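ECXA (Escherichia coli, PDB 4L63) binds a zinc ion and is probably a metallopeptidase of the metzincin type. Local coordinates at residues V182-Q194 and T247-F259. Sequence-based numbering, arbitrary orientation. Where two conformers were deposited one is given.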
loop_
_atom_site.group_PDB
_atom_site.type_symbol
_atom_site.label_atom_id
_atom_site.label_comp_id
_atom_site.label_asym_id
_atom_site.label_seq_id
_atom_site.Cartn_x
_atom_site.Cartn_y
_atom_site.Cartn_z
ATOM N N VAL A 182 9.509 2.742 -24.719
ATOM C CA VAL A 182 9.860 1.752 -23.712
ATOM C C VAL A 182 8.649 1.492 -22.813
ATOM O O VAL A 182 7.839 2.388 -22.581
ATOM C CB VAL A 182 11.088 2.227 -22.876
ATOM C CG1 VAL A 182 10.779 3.538 -22.147
ATOM C CG2 VAL A 182 11.541 1.149 -21.883
ATOM N N GLY A 183 8.502 0.261 -22.335
ATOM C CA GLY A 183 7.453 -0.033 -21.371
ATOM C C GLY A 183 7.829 0.456 -19.988
ATOM O O GLY A 183 8.963 0.274 -19.545
ATOM N N LEU A 184 6.874 1.087 -19.308
ATOM C CA LEU A 184 7.076 1.566 -17.949
ATOM C C LEU A 184 5.861 1.164 -17.134
ATOM O O LEU A 184 4.731 1.343 -17.595
ATOM C CB LEU A 184 7.256 3.088 -17.907
ATOM C CG LEU A 184 8.548 3.662 -18.484
ATOM C CD1 LEU A 184 8.622 5.152 -18.186
ATOM C CD2 LEU A 184 9.763 2.938 -17.930
ATOM N N GLU A 185 6.095 0.624 -15.941
ATOM C CA GLU A 185 5.013 0.191 -15.074
ATOM C C GLU A 185 4.153 1.380 -14.667
ATOM O O GLU A 185 4.671 2.426 -14.301
ATOM C CB GLU A 185 5.543 -0.511 -13.821
ATOM C CG GLU A 185 4.418 -1.145 -12.999
ATOM C CD GLU A 185 4.896 -1.851 -11.738
ATOM O OE1 GLU A 185 6.129 -1.944 -11.506
ATOM O OE2 GLU A 185 4.025 -2.312 -10.974
ATOM N N VAL A 186 2.838 1.209 -14.730
ATOM C CA VAL A 186 1.926 2.260 -14.302
ATOM C C VAL A 186 0.930 1.706 -13.277
ATOM O O VAL A 186 0.708 0.494 -13.201
ATOM C CB VAL A 186 1.158 2.869 -15.492
ATOM C CG1 VAL A 186 2.125 3.579 -16.446
ATOM C CG2 VAL A 186 0.390 1.784 -16.249
ATOM N N ALA A 187 0.354 2.607 -12.487
ATOM C CA ALA A 187 -0.823 2.294 -11.674
ATOM C C ALA A 187 -0.626 1.105 -10.738
ATOM O O ALA A 187 -1.572 0.355 -10.483
ATOM C CB ALA A 187 -2.031 2.037 -12.590
ATOM N N ARG A 188 0.590 0.925 -10.227
ATOM C CA ARG A 188 0.860 -0.229 -9.366
ATOM C C ARG A 188 -0.076 -0.286 -8.165
ATOM O O ARG A 188 -0.313 0.723 -7.487
ATOM C CB ARG A 188 2.299 -0.212 -8.868
ATOM C CG ARG A 188 2.563 -1.254 -7.783
ATOM C CD ARG A 188 3.923 -1.018 -7.176
ATOM N NE ARG A 188 4.948 -1.278 -8.175
ATOM C CZ ARG A 188 6.245 -1.367 -7.906
ATOM N NH1 ARG A 188 7.108 -1.627 -8.882
ATOM N NH2 ARG A 188 6.673 -1.212 -6.659
ATOM N N CYS A 189 -0.600 -1.475 -7.905
ATOM C CA CYS A 189 -1.360 -1.692 -6.687
ATOM C C CYS A 189 -1.243 -3.145 -6.283
ATOM O O CYS A 189 -1.856 -4.023 -6.888
ATOM C CB CYS A 189 -2.817 -1.296 -6.869
ATOM S SG CYS A 189 -3.766 -1.552 -5.334
ATOM N N ARG A 190 -0.408 -3.392 -5.280
ATOM C CA ARG A 190 -0.226 -4.741 -4.760
ATOM C C ARG A 190 -1.112 -5.023 -3.561
ATOM O O ARG A 190 -1.336 -6.184 -3.216
ATOM C CB ARG A 190 1.232 -4.969 -4.371
ATOM C CG ARG A 190 2.163 -5.027 -5.575
ATOM C CD ARG A 190 3.601 -4.931 -5.115
ATOM N NE ARG A 190 3.861 -3.628 -4.514
ATOM C CZ ARG A 190 5.073 -3.186 -4.200
ATOM N NH1 ARG A 190 6.132 -3.948 -4.434
ATOM N NH2 ARG A 190 5.224 -1.985 -3.660
ATOM N N LEU A 191 -1.621 -3.970 -2.928
ATOM C CA LEU A 191 -2.410 -4.153 -1.692
ATOM C C LEU A 191 -3.847 -4.621 -1.900
ATOM O O LEU A 191 -4.464 -5.143 -0.974
ATOM C CB LEU A 191 -2.414 -2.853 -0.882
ATOM C CG LEU A 191 -1.081 -2.518 -0.203
ATOM C CD1 LEU A 191 -1.094 -1.086 0.341
ATOM C CD2 LEU A 191 -0.819 -3.499 0.935
ATOM N N LEU A 192 -4.391 -4.445 -3.097
ATOM C CA LEU A 192 -5.794 -4.832 -3.327
ATOM C C LEU A 192 -5.872 -6.102 -4.172
ATOM O O LEU A 192 -5.366 -6.132 -5.297
ATOM C CB LEU A 192 -6.566 -3.689 -4.004
ATOM C CG LEU A 192 -6.764 -2.424 -3.159
ATOM C CD1 LEU A 192 -7.388 -1.279 -3.976
ATOM C CD2 LEU A 192 -7.603 -2.700 -1.934
ATOM N N ASN A 193 -6.481 -7.159 -3.633
ATOM C CA ASN A 193 -6.608 -8.391 -4.404
ATOM C C ASN A 193 -7.564 -8.172 -5.577
ATOM O O ASN A 193 -8.457 -7.321 -5.514
ATOM C CB ASN A 193 -7.083 -9.563 -3.536
ATOM C CG ASN A 193 -6.947 -10.912 -4.253
ATOM O OD1 ASN A 193 -6.010 -11.132 -5.032
ATOM N ND2 ASN A 193 -7.888 -11.813 -3.999
ATOM N N GLN A 194 -7.348 -8.926 -6.651
ATOM C CA GLN A 194 -8.038 -8.719 -7.919
ATOM C C GLN A 194 -7.679 -9.855 -8.881
ATOM O O GLN A 194 -6.756 -10.638 -8.624
ATOM C CB GLN A 194 -7.658 -7.367 -8.538
ATOM C CG GLN A 194 -6.149 -7.128 -8.601
ATOM C CD GLN A 194 -5.784 -5.745 -9.110
ATOM O OE1 GLN A 194 -5.836 -5.469 -10.316
ATOM N NE2 GLN A 194 -5.445 -4.852 -8.187
ATOM N N THR A 247 2.031 9.854 -9.055
ATOM C CA THR A 247 0.596 9.738 -9.315
ATOM C C THR A 247 0.376 8.757 -10.475
ATOM O O THR A 247 -0.647 8.075 -10.534
ATOM C CB THR A 247 -0.053 11.106 -9.629
ATOM O OG1 THR A 247 0.521 11.646 -10.817
ATOM C CG2 THR A 247 0.180 12.080 -8.487
ATOM N N ASN A 248 1.350 8.680 -11.384
ATOM C CA ASN A 248 1.281 7.742 -12.500
ATOM C C ASN A 248 1.755 6.335 -12.126
ATOM O O ASN A 248 1.204 5.352 -12.606
ATOM C CB ASN A 248 2.105 8.253 -13.692
ATOM C CG ASN A 248 1.413 9.381 -14.436
ATOM O OD1 ASN A 248 0.203 9.549 -14.327
ATOM N ND2 ASN A 248 2.180 10.148 -15.205
ATOM N N ARG A 249 2.782 6.242 -11.287
ATOM C CA ARG A 249 3.356 4.935 -10.959
ATOM C C ARG A 249 2.502 4.100 -10.010
ATOM O O ARG A 249 2.596 2.862 -10.020
ATOM C CB ARG A 249 4.746 5.086 -10.340
ATOM C CG ARG A 249 5.807 5.654 -11.273
ATOM C CD ARG A 249 7.141 5.758 -10.550
ATOM N NE ARG A 249 7.460 4.507 -9.870
ATOM C CZ ARG A 249 8.468 4.339 -9.020
ATOM N NH1 ARG A 249 9.262 5.354 -8.712
ATOM N NH2 ARG A 249 8.663 3.153 -8.458
ATOM N N PHE A 250 1.702 4.771 -9.176
ATOM C CA PHE A 250 0.947 4.075 -8.128
ATOM C C PHE A 250 -0.537 4.386 -8.210
ATOM O O PHE A 250 -0.902 5.525 -8.473
ATOM C CB PHE A 250 1.452 4.462 -6.740
ATOM C CG PHE A 250 2.929 4.304 -6.566
ATOM C CD1 PHE A 250 3.487 3.047 -6.431
ATOM C CD2 PHE A 250 3.753 5.411 -6.493
ATOM C CE1 PHE A 250 4.844 2.902 -6.258
ATOM C CE2 PHE A 250 5.112 5.269 -6.325
ATOM C CZ PHE A 250 5.658 4.020 -6.214
ATOM N N SER A 251 -1.390 3.391 -7.959
ATOM C CA SER A 251 -2.833 3.642 -7.995
ATOM C C SER A 251 -3.532 3.330 -6.667
ATOM O O SER A 251 -4.748 3.467 -6.572
ATOM C CB SER A 251 -3.500 2.839 -9.121
ATOM O OG SER A 251 -3.485 1.444 -8.838
ATOM N N CYS A 252 -2.785 2.912 -5.647
ATOM C CA CYS A 252 -3.409 2.744 -4.327
ATOM C C CYS A 252 -2.412 2.940 -3.181
ATOM O O CYS A 252 -2.549 2.328 -2.123
ATOM C CB CYS A 252 -4.094 1.360 -4.220
ATOM S SG CYS A 252 -3.021 -0.124 -4.033
ATOM N N LEU A 253 -1.432 3.823 -3.373
ATOM C CA LEU A 253 -0.385 3.990 -2.366
ATOM C C LEU A 253 -0.924 4.674 -1.114
ATOM O O LEU A 253 -0.359 4.527 -0.029
ATOM C CB LEU A 253 0.799 4.790 -2.919
ATOM C CG LEU A 253 2.050 4.740 -2.032
ATOM C CD1 LEU A 253 2.441 3.296 -1.769
ATOM C CD2 LEU A 253 3.208 5.510 -2.687
ATOM N N GLY A 254 -2.034 5.392 -1.261
ATOM C CA GLY A 254 -2.712 5.987 -0.118
ATOM C C GLY A 254 -2.985 4.964 0.981
ATOM O O GLY A 254 -3.018 5.300 2.170
ATOM N N LEU A 255 -3.179 3.708 0.583
ATOM C CA LEU A 255 -3.505 2.635 1.539
ATOM C C LEU A 255 -2.373 2.396 2.534
ATOM O O LEU A 255 -2.601 1.869 3.623
ATOM C CB LEU A 255 -3.824 1.333 0.801
ATOM C CG LEU A 255 -5.180 1.273 0.098
ATOM C CD1 LEU A 255 -5.276 0.008 -0.740
ATOM C CD2 LEU A 255 -6.266 1.283 1.155
ATOM N N GLY A 256 -1.160 2.790 2.147
ATOM C CA GLY A 256 -0.002 2.711 3.013
ATOM C C GLY A 256 -0.173 3.488 4.307
ATOM O O GLY A 256 0.414 3.129 5.325
ATOM N N LEU A 257 -0.994 4.537 4.288
ATOM C CA LEU A 257 -1.241 5.309 5.508
ATOM C C LEU A 257 -1.950 4.463 6.562
ATOM O O LEU A 257 -1.915 4.784 7.754
ATOM C CB LEU A 257 -2.075 6.565 5.211
ATOM C CG LEU A 257 -1.361 7.830 4.696
ATOM C CD1 LEU A 257 -0.346 8.355 5.702
ATOM C CD2 LEU A 257 -0.708 7.575 3.357
ATOM N N ALA A 258 -2.608 3.389 6.133
ATOM C CA ALA A 258 -3.375 2.578 7.078
ATOM C C ALA A 258 -2.466 1.594 7.803
ATOM O O ALA A 258 -2.939 0.734 8.544
ATOM C CB ALA A 258 -4.511 1.841 6.365
ATOM N N PHE A 259 -1.160 1.742 7.589
ATOM C CA PHE A 259 -0.153 0.904 8.230
ATOM C C PHE A 259 0.686 1.706 9.222
ATOM O O PHE A 259 0.761 1.365 10.405
ATOM C CB PHE A 259 0.751 0.253 7.174
ATOM C CG PHE A 259 0.090 -0.872 6.424
ATOM C CD1 PHE A 259 0.281 -2.189 6.815
ATOM C CD2 PHE A 259 -0.747 -0.610 5.346
ATOM C CE1 PHE A 259 -0.336 -3.237 6.144
ATOM C CE2 PHE A 259 -1.368 -1.644 4.663
ATOM C CZ PHE A 259 -1.163 -2.971 5.064
HETATM O O HOH W 1 4.614 1.550 -11.408
HETATM O O HOH W 2 0.192 1.628 -5.027
#
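R188 O is gripped by two donors. S251 N donates to it at 2.9 Å. Water 2 also donates to it and makes a weak bond to C252 N. R249 O likewise takes two donors: R188 N at 2.8 Å, and water 1, which is weakly bonded to E185 O as well. A187 N donates to N248 O. The 182-194 chain thus runs alongside the residues that leave helix 246-249, with R188 and F250 forming a single beta bridge. S251 OG donates to A187 O at 2.7 Å, well above the carbonyl plane. Its chi1 of 69° sets the hydroxyl between backbone N and carbonyl carbon, and R228 NH1 is also hydrogen-bonded to S251 OG.

The C189-C252 disulfide follows one residue later and ties the C-terminal tail covalently to this loop. Its chi3 is 92°. The R188 side chain lies beside F250, with R188 CD at the ring edge 4.1 Å from F250 CE1. The guanidinium stands steeply to the ring and grips E185 side-on, through NE and NH1. R249 NH2 bonds instead to the backbone of another protein chain.

Beyond the disulfide the contact is apolar. The L191 and L255 side chains run antiparallel past one another, with L191 CD1 3.7 Å from L255 CB. L192 comes across L255, its CG near L255 CD1. L191 CD2 also approaches F259 CZ.

The side chain of V186 is about 12 Å from that of the zinc ligand H164. The bridge continues from the end of strand 181-186, the middle strand between 12-16 and 177-178. Helix 228-239 touches C189, L192 and N248, while another protein chain packs on L255 in the 3-10 segment and F259 just after it.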